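Local coordinates for PilY2 protein (PDB 3TDQ), which probably takes part in the assembly of type 4 fimbriae, with a domain of the OB clan, though its molecular role is not established, at residues 6-14 and 23-31. Sequence-based numbering, arbitrary orientation.
Sequences TFEGAGVVF and VDIDHRLYR. With NA (sodium ion), chain D.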
loop_
_atom_site.group_PDB
_atom_site.type_symbol
_atom_site.label_atom_id
_atom_site.label_comp_id
_atom_site.label_asym_id
_atom_site.label_seq_id
_atom_site.Cartn_x
_atom_site.Cartn_y
_atom_site.Cartn_z
ATOM N N THR A 6 7.712 13.437 8.969
ATOM C CA THR A 6 7.115 12.219 8.415
ATOM C C THR A 6 8.231 11.212 8.179
ATOM O O THR A 6 9.419 11.558 8.089
ATOM C CB THR A 6 6.306 12.476 7.126
ATOM O OG1 THR A 6 7.209 12.947 6.130
ATOM C CG2 THR A 6 5.149 13.469 7.327
ATOM N N PHE A 7 7.857 9.956 8.086
ATOM C CA PHE A 7 8.838 8.905 7.807
ATOM C C PHE A 7 8.200 7.829 6.929
ATOM O O PHE A 7 6.977 7.696 6.891
ATOM C CB PHE A 7 9.392 8.303 9.121
ATOM C CG PHE A 7 8.385 7.437 9.828
ATOM C CD1 PHE A 7 7.433 8.000 10.685
ATOM C CD2 PHE A 7 8.364 6.061 9.609
ATOM C CE1 PHE A 7 6.490 7.196 11.317
ATOM C CE2 PHE A 7 7.420 5.261 10.222
ATOM C CZ PHE A 7 6.494 5.829 11.087
ATOM N N GLU A 8 9.038 7.028 6.277
ATOM C CA GLU A 8 8.608 5.902 5.477
ATOM C C GLU A 8 9.670 4.818 5.561
ATOM O O GLU A 8 10.862 5.114 5.591
ATOM C CB GLU A 8 8.355 6.313 4.014
ATOM C CG GLU A 8 7.941 5.150 3.125
ATOM C CD GLU A 8 7.472 5.543 1.741
ATOM O OE1 GLU A 8 8.160 6.342 1.067
ATOM O OE2 GLU A 8 6.385 5.070 1.342
ATOM N N GLY A 9 9.231 3.573 5.574
ATOM C CA GLY A 9 10.146 2.439 5.582
ATOM C C GLY A 9 9.512 1.178 5.048
ATOM O O GLY A 9 8.371 1.194 4.575
ATOM N N ALA A 10 10.261 0.076 5.126
ATOM C CA ALA A 10 9.811 -1.254 4.726
ATOM C C ALA A 10 10.545 -2.296 5.538
ATOM O O ALA A 10 11.684 -2.076 5.929
ATOM C CB ALA A 10 10.026 -1.483 3.236
ATOM N N GLY A 11 9.874 -3.392 5.848
ATOM C CA GLY A 11 10.497 -4.458 6.621
ATOM C C GLY A 11 9.595 -5.644 6.847
ATOM O O GLY A 11 8.649 -5.871 6.093
ATOM N N VAL A 12 9.922 -6.422 7.867
ATOM C CA VAL A 12 9.205 -7.632 8.261
ATOM C C VAL A 12 8.660 -7.430 9.671
ATOM O O VAL A 12 9.404 -7.015 10.557
ATOM C CB VAL A 12 10.123 -8.901 8.173
ATOM C CG1 VAL A 12 9.370 -10.168 8.585
ATOM C CG2 VAL A 12 10.733 -9.072 6.771
ATOM N N VAL A 13 7.375 -7.747 9.883
ATOM C CA VAL A 13 6.758 -7.687 11.211
ATOM C C VAL A 13 7.265 -8.898 12.022
ATOM O O VAL A 13 7.197 -10.030 11.544
ATOM C CB VAL A 13 5.193 -7.656 11.136
ATOM C CG1 VAL A 13 4.567 -7.679 12.530
ATOM C CG2 VAL A 13 4.686 -6.445 10.343
ATOM N N PHE A 14 7.767 -8.669 13.233
ATOM C CA PHE A 14 8.220 -9.755 14.105
ATOM C C PHE A 14 7.189 -10.038 15.205
ATOM O O PHE A 14 7.024 -11.187 15.607
ATOM C CB PHE A 14 9.589 -9.430 14.718
ATOM C CG PHE A 14 10.723 -9.706 13.751
ATOM C CD1 PHE A 14 11.001 -8.828 12.707
ATOM C CD2 PHE A 14 11.514 -10.843 13.887
ATOM C CE1 PHE A 14 12.034 -9.094 11.802
ATOM C CE2 PHE A 14 12.556 -11.098 12.991
ATOM C CZ PHE A 14 12.800 -10.225 11.950
ATOM N N VAL A 23 3.498 -2.299 17.073
ATOM C CA VAL A 23 3.950 -3.225 16.062
ATOM C C VAL A 23 5.492 -3.187 16.062
ATOM O O VAL A 23 6.119 -2.123 16.153
ATOM C CB VAL A 23 3.307 -2.993 14.669
ATOM C CG1 VAL A 23 3.805 -1.708 14.006
ATOM C CG2 VAL A 23 3.544 -4.189 13.747
ATOM N N ASP A 24 6.072 -4.369 16.030
ATOM C CA ASP A 24 7.517 -4.566 15.991
ATOM C C ASP A 24 7.885 -4.954 14.553
ATOM O O ASP A 24 7.485 -6.018 14.061
ATOM C CB ASP A 24 7.900 -5.639 17.028
ATOM C CG ASP A 24 9.269 -6.273 16.961
ATOM O OD1 ASP A 24 10.033 -5.961 16.011
ATOM O OD2 ASP A 24 9.560 -7.117 17.825
ATOM N N ILE A 25 8.640 -4.077 13.892
ATOM C CA ILE A 25 9.125 -4.249 12.516
ATOM C C ILE A 25 10.647 -4.186 12.558
ATOM O O ILE A 25 11.201 -3.150 12.953
ATOM C CB ILE A 25 8.520 -3.176 11.542
ATOM C CG1 ILE A 25 6.969 -3.237 11.531
ATOM C CG2 ILE A 25 9.083 -3.339 10.110
ATOM C CD1 ILE A 25 6.308 -2.018 10.886
ATOM N N ASP A 26 11.327 -5.299 12.178
ATOM C CA ASP A 26 12.806 -5.392 12.176
ATOM C C ASP A 26 13.395 -4.957 13.544
ATOM O O ASP A 26 14.442 -4.308 13.589
ATOM C CB ASP A 26 13.437 -4.559 11.032
ATOM C CG ASP A 26 13.028 -4.944 9.601
ATOM O OD1 ASP A 26 12.537 -6.075 9.403
ATOM O OD2 ASP A 26 13.234 -4.116 8.682
ATOM N N HIS A 27 12.712 -5.327 14.653
ATOM C CA HIS A 27 13.134 -5.082 16.046
ATOM C C HIS A 27 13.055 -3.611 16.464
ATOM O O HIS A 27 13.594 -3.260 17.513
ATOM C CB HIS A 27 14.538 -5.671 16.333
ATOM C CG HIS A 27 14.729 -7.017 15.712
ATOM N ND1 HIS A 27 13.984 -8.114 16.123
ATOM C CD2 HIS A 27 15.509 -7.383 14.667
ATOM C CE1 HIS A 27 14.357 -9.114 15.339
ATOM N NE2 HIS A 27 15.280 -8.721 14.452
ATOM N N ARG A 28 12.371 -2.766 15.677
ATOM C CA ARG A 28 12.047 -1.376 16.046
ATOM C C ARG A 28 10.560 -1.342 16.400
ATOM O O ARG A 28 9.805 -2.163 15.876
ATOM C CB ARG A 28 12.370 -0.373 14.923
ATOM C CG ARG A 28 13.853 -0.013 14.786
ATOM C CD ARG A 28 14.634 -1.052 14.015
ATOM N NE ARG A 28 16.050 -0.701 13.903
ATOM C CZ ARG A 28 16.986 -1.508 13.421
ATOM N NH1 ARG A 28 16.674 -2.739 13.026
ATOM N NH2 ARG A 28 18.247 -1.105 13.358
ATOM N N LEU A 29 10.130 -0.420 17.262
ATOM C CA LEU A 29 8.710 -0.337 17.651
ATOM C C LEU A 29 8.052 0.913 17.126
ATOM O O LEU A 29 8.659 1.991 17.089
ATOM C CB LEU A 29 8.546 -0.365 19.180
ATOM C CG LEU A 29 8.911 -1.685 19.870
ATOM C CD1 LEU A 29 8.894 -1.511 21.336
ATOM C CD2 LEU A 29 7.919 -2.800 19.506
ATOM N N TYR A 30 6.788 0.744 16.695
ATOM C CA TYR A 30 5.974 1.809 16.179
ATOM C C TYR A 30 4.603 1.749 16.781
ATOM O O TYR A 30 4.117 0.653 17.077
ATOM C CB TYR A 30 5.811 1.661 14.637
ATOM C CG TYR A 30 7.111 1.684 13.875
ATOM C CD1 TYR A 30 7.847 0.513 13.679
ATOM C CD2 TYR A 30 7.632 2.881 13.379
ATOM C CE1 TYR A 30 9.072 0.529 13.017
ATOM C CE2 TYR A 30 8.853 2.904 12.698
ATOM C CZ TYR A 30 9.564 1.720 12.515
ATOM O OH TYR A 30 10.771 1.696 11.866
ATOM N N ARG A 31 3.954 2.910 16.905
ATOM C CA ARG A 31 2.572 2.958 17.353
ATOM C C ARG A 31 1.713 2.664 16.137
ATOM O O ARG A 31 1.947 3.241 15.075
ATOM C CB ARG A 31 2.222 4.333 17.969
ATOM C CG ARG A 31 0.786 4.437 18.518
ATOM C CD ARG A 31 0.628 3.786 19.894
ATOM N NE ARG A 31 1.552 4.364 20.869
ATOM C CZ ARG A 31 1.913 3.781 22.002
ATOM N NH1 ARG A 31 1.412 2.599 22.338
ATOM N NH2 ARG A 31 2.777 4.375 22.813
HETATM NA NA NA D . 9.967 12.464 5.968
HETATM O O HOH W 1 12.213 -1.486 8.565
HETATM O O HOH W 2 9.479 13.375 3.564
HETATM O O HOH W 3 12.321 12.457 6.180
HETATM O O HOH W 4 9.007 10.360 4.485
#
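H27 CE1 lies over one face of the F14 ring, toward its rim, 3.6 Å from F14 CE2, with the two planes inclined at 44°; D26 OD1 sits at the edge of the same ring, in its plane. F14 CG is anti to its own carbonyl carbon (chi1 -80°), which turns the ring back over the type I' turn from I25 to R28. Further along, the rings of F7 and Y30 lie 19° from parallel but are displaced along their planes, so that F7 CE2 and Y30 CE2 touch at 3.7 Å.

Between these aromatic pairs D26 grips V12 twice: D26 N gives a bond of 3.0 Å to V12 O, and V12 N reaches D26 OD1 at 3.1 Å from above the carboxylate plane. The other oxygen, D26 OD2, shares a water with A10 O and comes within 3.4 Å of G11 CA, a close approach to a glycine. F14 N donates to D24 O at 2.8 Å, while V13 and I25 form a non-hydrogen-bonded antiparallel pair. On their face of the sheet, V13 CG1 packs against V23 CG2.

At the start of strand 6-17, T6 O and OG1 bind a sodium ion, with D3 O and water molecules completing the site. Strand 6-17 runs between strands 22-25 and 52-58 of the antiparallel sheet; I66 on strand 65-71 touches F7, V23, I25 and Y30, consistent with the OB clan to which the family belongs.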